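Local atomic coordinates of PHO85 cyclin-10 (Saccharomyces cerevisiae, PDB entry 4KRD), a protein that partners the cyclin-dependent kinase PHO85 in a holoenzyme that phosphorylates and negatively regulates glycogen synthase GSY2 and, together with PCL8, negatively controls glycogen accumulation. Residues 110-115 against 174-179; 114-119 against 196-201. All coordinates share one frame; numbering follows the deposited sequence.

Contact 1 of 2, residues 110-115 against 174-179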
ATOM      1  N   ASP B 110      11.079  -4.210  16.544  1.00 28.46           N
ATOM      2  CA  ASP B 110      12.405  -3.633  16.258  1.00 30.40           C
ATOM      3  C   ASP B 110      12.331  -2.130  16.088  1.00 30.20           C
ATOM      4  O   ASP B 110      13.103  -1.389  16.668  1.00 32.14           O
ATOM      5  CB  ASP B 110      12.971  -4.172  14.929  1.00 31.26           C
ATOM      6  CG  ASP B 110      13.536  -5.587  15.034  1.00 37.25           C
ATOM      7  OD1 ASP B 110      13.975  -5.987  16.131  1.00 38.05           O
ATOM      8  OD2 ASP B 110      13.565  -6.283  13.986  1.00 38.50           O
ATOM      9  N   THR B 111      11.408  -1.672  15.242  1.00 28.84           N
ATOM     10  CA  THR B 111      11.371  -0.259  14.923  1.00 23.15           C
ATOM     11  C   THR B 111      10.736   0.570  16.040  1.00 25.33           C
ATOM     12  O   THR B 111      10.999   1.768  16.168  1.00 27.71           O
ATOM     13  CB  THR B 111      10.714  -0.007  13.534  1.00 32.50           C
ATOM     14  OG1 THR B 111      11.027   1.318  13.085  1.00 31.56           O
ATOM     15  CG2 THR B 111       9.211  -0.188  13.621  1.00 29.47           C
ATOM     16  N   LEU B 112       9.903  -0.062  16.859  1.00 26.62           N
ATOM     17  CA  LEU B 112       9.363   0.626  18.026  1.00 28.05           C
ATOM     18  C   LEU B 112      10.455   0.857  19.090  1.00 32.76           C
ATOM     19  O   LEU B 112      10.534   1.933  19.711  1.00 29.03           O
ATOM     20  CB  LEU B 112       8.196  -0.174  18.621  1.00 29.48           C
ATOM     21  CG  LEU B 112       7.514   0.355  19.891  1.00 32.02           C
ATOM     22  CD1 LEU B 112       7.136   1.840  19.782  1.00 33.57           C
ATOM     23  CD2 LEU B 112       6.296  -0.508  20.283  1.00 35.44           C
ATOM     24  N   PHE B 113      11.299  -0.146  19.306  1.00 28.77           N
ATOM     25  CA  PHE B 113      12.187  -0.109  20.486  1.00 28.07           C
ATOM     26  C   PHE B 113      13.635   0.288  20.191  1.00 32.16           C
ATOM     27  O   PHE B 113      14.370   0.670  21.099  1.00 37.17           O
ATOM     28  CB  PHE B 113      12.137  -1.446  21.244  1.00 30.96           C
ATOM     29  CG  PHE B 113      10.827  -1.692  21.938  1.00 34.42           C
ATOM     30  CD1 PHE B 113      10.520  -1.025  23.109  1.00 34.46           C
ATOM     31  CD2 PHE B 113       9.889  -2.562  21.405  1.00 32.22           C
ATOM     32  CE1 PHE B 113       9.305  -1.228  23.741  1.00 35.51           C
ATOM     33  CE2 PHE B 113       8.673  -2.767  22.045  1.00 33.37           C
ATOM     34  CZ  PHE B 113       8.386  -2.092  23.211  1.00 37.49           C
ATOM     35  N   LEU B 114      14.042   0.196  18.927  1.00 29.78           N
ATOM     36  CA  LEU B 114      15.434   0.419  18.545  1.00 31.42           C
ATOM     37  C   LEU B 114      15.611   1.486  17.475  1.00 40.01           C
ATOM     38  O   LEU B 114      14.811   1.588  16.533  1.00 34.32           O
ATOM     39  CB  LEU B 114      16.049  -0.880  18.004  1.00 29.22           C
ATOM     40  CG  LEU B 114      16.133  -2.088  18.951  1.00 33.93           C
ATOM     41  CD1 LEU B 114      16.359  -3.375  18.156  1.00 36.55           C
ATOM     42  CD2 LEU B 114      17.231  -1.881  19.979  1.00 37.87           C
ATOM     43  N   THR B 115      16.680   2.263  17.613  1.00 29.48           N
ATOM     44  CA  THR B 115      17.179   3.080  16.511  1.00 32.12           C
ATOM     45  C   THR B 115      18.710   2.938  16.442  1.00 37.55           C
ATOM     46  O   THR B 115      19.293   2.092  17.139  1.00 36.39           O
ATOM     47  CB  THR B 115      16.769   4.561  16.696  1.00 35.58           C
ATOM     48  OG1 THR B 115      17.104   5.314  15.525  1.00 33.72           O
ATOM     49  CG2 THR B 115      17.474   5.165  17.903  1.00 39.20           C
ATOM     50  N   VAL B 174      -4.435   0.095  16.845  1.00 32.10           N
ATOM     51  CA  VAL B 174      -4.233   1.519  16.651  1.00 31.54           C
ATOM     52  C   VAL B 174      -3.100   2.045  17.526  1.00 31.92           C
ATOM     53  O   VAL B 174      -2.356   2.915  17.111  1.00 29.23           O
ATOM     54  CB  VAL B 174      -5.520   2.315  16.934  1.00 35.30           C
ATOM     55  CG1 VAL B 174      -5.246   3.809  16.882  1.00 34.58           C
ATOM     56  CG2 VAL B 174      -6.606   1.936  15.943  1.00 33.41           C
ATOM     57  N   SER B 175      -2.982   1.523  18.741  1.00 28.19           N
ATOM     58  CA  SER B 175      -1.908   1.944  19.628  1.00 33.89           C
ATOM     59  C   SER B 175      -0.538   1.649  19.015  1.00 32.82           C
ATOM     60  O   SER B 175       0.353   2.492  19.052  1.00 30.37           O
ATOM     61  CB  SER B 175      -2.028   1.260  20.998  1.00 35.78           C
ATOM     62  OG  SER B 175      -3.230   1.643  21.647  1.00 36.93           O
ATOM     63  N   LEU B 176      -0.364   0.453  18.458  1.00 25.32           N
ATOM     64  CA  LEU B 176       0.930   0.105  17.886  1.00 24.86           C
ATOM     65  C   LEU B 176       1.142   0.956  16.635  1.00 28.09           C
ATOM     66  O   LEU B 176       2.205   1.523  16.423  1.00 26.16           O
ATOM     67  CB  LEU B 176       1.006  -1.381  17.546  1.00 27.48           C
ATOM     68  CG  LEU B 176       2.285  -1.806  16.832  1.00 28.56           C
ATOM     69  CD1 LEU B 176       3.514  -1.430  17.693  1.00 28.76           C
ATOM     70  CD2 LEU B 176       2.264  -3.278  16.499  1.00 30.97           C
ATOM     71  N   LEU B 177       0.100   1.068  15.820  1.00 24.84           N
ATOM     72  CA  LEU B 177       0.188   1.880  14.604  1.00 26.68           C
ATOM     73  C   LEU B 177       0.626   3.327  14.907  1.00 27.09           C
ATOM     74  O   LEU B 177       1.592   3.834  14.317  1.00 28.41           O
ATOM     75  CB  LEU B 177      -1.153   1.832  13.851  1.00 26.11           C
ATOM     76  CG  LEU B 177      -1.237   2.603  12.529  1.00 29.84           C
ATOM     77  CD1 LEU B 177      -0.313   2.000  11.514  1.00 27.59           C
ATOM     78  CD2 LEU B 177      -2.683   2.613  12.013  1.00 32.68           C
ATOM     79  N   ILE B 178      -0.061   3.988  15.837  1.00 28.30           N
ATOM     80  CA  ILE B 178       0.339   5.332  16.266  1.00 28.18           C
ATOM     81  C   ILE B 178       1.792   5.343  16.764  1.00 29.52           C
ATOM     82  O   ILE B 178       2.556   6.242  16.430  1.00 27.48           O
ATOM     83  CB  ILE B 178      -0.593   5.922  17.368  1.00 29.38           C
ATOM     84  CG1 ILE B 178      -2.037   6.083  16.854  1.00 34.79           C
ATOM     85  CG2 ILE B 178      -0.083   7.282  17.826  1.00 34.57           C
ATOM     86  CD1 ILE B 178      -2.183   7.052  15.694  1.00 37.85           C
ATOM     87  N   CYS B 179       2.172   4.341  17.558  1.00 29.05           N
ATOM     88  CA  CYS B 179       3.533   4.294  18.111  1.00 31.80           C
ATOM     89  C   CYS B 179       4.668   4.106  17.093  1.00 32.52           C
ATOM     90  O   CYS B 179       5.786   4.540  17.346  1.00 33.07           O
ATOM     91  CB  CYS B 179       3.633   3.258  19.247  1.00 35.23           C
ATOM     92  SG  CYS B 179       2.734   3.766  20.740  1.00 36.90           S
TER
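L112 makes both apolar contacts here, one with each of its methyl groups. Its CD1 rests on the CB methylene of C179, 3.8 Å between the two carbons, with the carbonyl oxygen of the same cysteine almost as near. The other branch, CD2, meets L176 CD1 at 3.9 Å, and the two leucines cross at a slant. In both of them CG lies anti to the backbone N (chi1 178° for L112, 175° for L176), which carries the L176 methyl out from the flank of its helix to the other leucine. These pairs join the last turn of helix 99-113 to helix 166-180 inside the largely helical cyclin domain, the contact's centre about 8 Å from the centre of the chain. M136 and A139 of helix 130-148 pack against L112 and L176 respectively.

On the polar side, no hydrogen bond spans the two segments; each looks to other partners. T111 OG1 is hydrogen-bonded to T183 and N19, while S175 OG bonds to the K171 carbonyl and to N73 and E70. Within the 110-115 segment, the L114 amide hydrogen-bonds to the D110 carbonyl at 2.9 Å, just where the chain leaves its helix for the strand.

Contact 2 of 2, residues 114-119 against 196-201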
ATOM      1  N   LEU B 114      14.042   0.196  18.927  1.00 29.78           N
ATOM      2  CA  LEU B 114      15.434   0.419  18.545  1.00 31.42           C
ATOM      3  C   LEU B 114      15.611   1.486  17.475  1.00 40.01           C
ATOM      4  O   LEU B 114      14.811   1.588  16.533  1.00 34.32           O
ATOM      5  CB  LEU B 114      16.049  -0.880  18.004  1.00 29.22           C
ATOM      6  CG  LEU B 114      16.133  -2.088  18.951  1.00 33.93           C
ATOM      7  CD1 LEU B 114      16.359  -3.375  18.156  1.00 36.55           C
ATOM      8  CD2 LEU B 114      17.231  -1.881  19.979  1.00 37.87           C
ATOM      9  N   THR B 115      16.680   2.263  17.613  1.00 29.48           N
ATOM     10  CA  THR B 115      17.179   3.080  16.511  1.00 32.12           C
ATOM     11  C   THR B 115      18.710   2.938  16.442  1.00 37.55           C
ATOM     12  O   THR B 115      19.293   2.092  17.139  1.00 36.39           O
ATOM     13  CB  THR B 115      16.769   4.561  16.696  1.00 35.58           C
ATOM     14  OG1 THR B 115      17.104   5.314  15.525  1.00 33.72           O
ATOM     15  CG2 THR B 115      17.474   5.165  17.903  1.00 39.20           C
ATOM     16  N   ARG B 116      19.355   3.732  15.594  1.00 34.99           N
ATOM     17  CA  ARG B 116      20.812   3.836  15.578  1.00 38.37           C
ATOM     18  C   ARG B 116      21.189   5.285  15.720  1.00 43.38           C
ATOM     19  O   ARG B 116      20.519   6.155  15.173  1.00 42.61           O
ATOM     20  CB  ARG B 116      21.410   3.317  14.281  1.00 37.78           C
ATOM     21  CG  ARG B 116      21.290   1.839  14.070  1.00 38.05           C
ATOM     22  CD  ARG B 116      22.060   1.424  12.836  1.00 35.69           C
ATOM     23  NE  ARG B 116      21.843   0.017  12.541  1.00 33.60           N
ATOM     24  CZ  ARG B 116      22.495  -0.963  13.153  1.00 45.32           C
ATOM     25  NH1 ARG B 116      23.402  -0.673  14.081  1.00 39.72           N
ATOM     26  NH2 ARG B 116      22.249  -2.226  12.834  1.00 46.90           N
ATOM     27  N   ASP B 117      22.272   5.548  16.443  1.00 46.71           N
ATOM     28  CA  ASP B 117      22.737   6.915  16.629  1.00 44.32           C
ATOM     29  C   ASP B 117      23.583   7.366  15.445  1.00 45.76           C
ATOM     30  O   ASP B 117      23.626   6.695  14.408  1.00 45.67           O
ATOM     31  CB  ASP B 117      23.503   7.058  17.953  1.00 47.69           C
ATOM     32  CG  ASP B 117      24.837   6.325  17.954  1.00 47.02           C
ATOM     33  OD1 ASP B 117      25.321   5.905  16.879  1.00 45.40           O
ATOM     34  OD2 ASP B 117      25.416   6.175  19.049  1.00 53.34           O
ATOM     35  N   GLY B 118      24.251   8.507  15.596  1.00 50.51           N
ATOM     36  CA  GLY B 118      25.036   9.077  14.512  1.00 50.20           C
ATOM     37  C   GLY B 118      26.153   8.173  14.012  1.00 54.40           C
ATOM     38  O   GLY B 118      26.494   8.197  12.828  1.00 56.01           O
ATOM     39  N   ASN B 119      26.717   7.368  14.910  1.00 44.21           N
ATOM     40  CA  ASN B 119      27.776   6.432  14.547  1.00 46.38           C
ATOM     41  C   ASN B 119      27.301   5.018  14.212  1.00 49.32           C
ATOM     42  O   ASN B 119      28.046   4.058  14.403  1.00 48.15           O
ATOM     43  CB  ASN B 119      28.818   6.366  15.670  1.00 50.57           C
ATOM     44  CG  ASN B 119      29.607   7.646  15.795  1.00 49.44           C
ATOM     45  OD1 ASN B 119      29.676   8.242  16.865  1.00 58.92           O
ATOM     46  ND2 ASN B 119      30.186   8.091  14.683  1.00 48.05           N
ATOM     47  N   LYS B 196      16.046 -10.531  11.266  1.00 41.72           N
ATOM     48  CA  LYS B 196      17.031 -11.512  11.716  1.00 46.25           C
ATOM     49  C   LYS B 196      18.415 -10.895  11.963  1.00 43.72           C
ATOM     50  O   LYS B 196      19.107 -11.265  12.911  1.00 47.90           O
ATOM     51  CB  LYS B 196      17.136 -12.682  10.732  1.00 48.03           C
ATOM     52  CG  LYS B 196      18.075 -13.784  11.226  1.00 56.83           C
ATOM     53  CD  LYS B 196      18.188 -14.943  10.235  1.00 62.04           C
ATOM     54  CE  LYS B 196      19.090 -16.044  10.798  1.00 60.00           C
ATOM     55  NZ  LYS B 196      19.140 -17.252   9.929  1.00 66.47           N
ATOM     56  N   LEU B 197      18.821  -9.958  11.118  1.00 36.36           N
ATOM     57  CA  LEU B 197      20.118  -9.317  11.297  1.00 36.25           C
ATOM     58  C   LEU B 197      20.203  -8.490  12.592  1.00 42.56           C
ATOM     59  O   LEU B 197      21.249  -8.469  13.256  1.00 39.67           O
ATOM     60  CB  LEU B 197      20.491  -8.478  10.066  1.00 38.43           C
ATOM     61  CG  LEU B 197      20.454  -9.237   8.728  1.00 47.16           C
ATOM     62  CD1 LEU B 197      20.801  -8.327   7.555  1.00 43.14           C
ATOM     63  CD2 LEU B 197      21.370 -10.460   8.745  1.00 52.79           C
ATOM     64  N   LEU B 198      19.114  -7.819  12.967  1.00 34.83           N
ATOM     65  CA  LEU B 198      19.108  -7.052  14.222  1.00 37.20           C
ATOM     66  C   LEU B 198      19.150  -7.962  15.451  1.00 37.38           C
ATOM     67  O   LEU B 198      19.737  -7.614  16.475  1.00 36.07           O
ATOM     68  CB  LEU B 198      17.891  -6.119  14.303  1.00 33.95           C
ATOM     69  CG  LEU B 198      17.839  -4.992  13.267  1.00 38.98           C
ATOM     70  CD1 LEU B 198      16.443  -4.382  13.179  1.00 31.73           C
ATOM     71  CD2 LEU B 198      18.886  -3.921  13.569  1.00 35.92           C
ATOM     72  N   LEU B 199      18.497  -9.112  15.349  1.00 37.64           N
ATOM     73  CA  LEU B 199      18.503 -10.095  16.421  1.00 38.47           C
ATOM     74  C   LEU B 199      19.919 -10.627  16.636  1.00 41.39           C
ATOM     75  O   LEU B 199      20.361 -10.800  17.772  1.00 44.27           O
ATOM     76  CB  LEU B 199      17.573 -11.250  16.065  1.00 38.32           C
ATOM     77  CG  LEU B 199      17.684 -12.488  16.944  1.00 38.86           C
ATOM     78  CD1 LEU B 199      17.313 -12.137  18.376  1.00 40.98           C
ATOM     79  CD2 LEU B 199      16.809 -13.608  16.410  1.00 39.23           C
ATOM     80  N   ASN B 200      20.623 -10.891  15.539  1.00 39.13           N
ATOM     81  CA  ASN B 200      22.018 -11.325  15.619  1.00 42.18           C
ATOM     82  C   ASN B 200      22.890 -10.269  16.284  1.00 46.73           C
ATOM     83  O   ASN B 200      23.709 -10.586  17.153  1.00 47.77           O
ATOM     84  CB  ASN B 200      22.567 -11.711  14.235  1.00 41.88           C
ATOM     85  CG  ASN B 200      21.962 -13.007  13.711  1.00 45.84           C
ATOM     86  OD1 ASN B 200      21.267 -13.720  14.433  1.00 50.45           O
ATOM     87  ND2 ASN B 200      22.231 -13.321  12.456  1.00 47.41           N
ATOM     88  N   GLU B 201      22.703  -9.012  15.895  1.00 39.11           N
ATOM     89  CA  GLU B 201      23.455  -7.914  16.496  1.00 38.83           C
ATOM     90  C   GLU B 201      23.175  -7.770  17.999  1.00 46.81           C
ATOM     91  O   GLU B 201      24.098  -7.607  18.791  1.00 44.68           O
ATOM     92  CB  GLU B 201      23.190  -6.599  15.751  1.00 43.81           C
ATOM     93  CG  GLU B 201      24.104  -5.442  16.158  1.00 43.11           C
ATOM     94  CD  GLU B 201      23.922  -4.215  15.281  1.00 43.64           C
ATOM     95  OE1 GLU B 201      23.092  -4.271  14.349  1.00 46.00           O
ATOM     96  OE2 GLU B 201      24.601  -3.197  15.525  1.00 44.62           O
TER
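R116 NH2 hydrogen-bonds to E201 OE1 at 2.7 Å, the shorter arm of a two-armed salt bridge. The second arm runs from R116 NH1 to E201 OE2 at 3.1 Å and is nearly straight, with an N-H...O angle of 169°. The arginine thus grips the carboxylate end-on, one terminal nitrogen to each oxygen, and both oxygens accept through their syn lone pairs. Guanidinium and carboxylate are close to coplanar, their planes 22° apart, and the glutamate's CD sits in the guanidinium plane at its edge. The two side chains reach each other from opposite directions: the arginine is extended from CG to NE, and the glutamate, with CG anti to its backbone N (chi1 -170°), stays extended beyond it. Two bonds in a shared plane should fix the rotation of both groups.

In the fold, this pair ties the short antiparallel hairpin of strands 114-116 and 122-124 to helix 189-203 near the C-terminus, at a partly buried site well out from the chain's centre. R116 NH1 has a second acceptor, the N120 carbonyl in the turn of that hairpin, so one nitrogen serves both the helix and the turn.

Beside the ion pair, the L198 CD2 methyl approaches the charged R116 NH2 obliquely at 3.8 Å, and both L198 and R116 also touch L122 on the partner strand. L114 also points its CB toward the helix, but its side chain stays 5.0 Å from residues 196-201 at the nearest atoms. In the turn itself, D117 OD1 accepts a weak hydrogen bond from the N119 amide N, 2.8 Å long but strongly bent, and also a hydrogen bond from the I121 amide.

Overall arrangement
The two contacts share L114 and T115: contact 1 belongs to the end of helix 99-113, contact 2 to the strand that follows. Their centres lie about 15 Å apart. On the other side they use consecutive helices, 166-180 and 189-203, so one helix-to-strand passage is packed against both. Contact 1 is core, every touching residue buried, and joins its helices by aliphatic packing, without a hydrogen bond between the segments; contact 2 is only partly buried and depends chiefly on a charged pair, with a leucine beside it. They also meet directly, D110 OD2 packing against L198 CD1 at 3.5 Å. Another protein's chain packs on V174, L177 and I178, whereas none in the assembly touches contact 2.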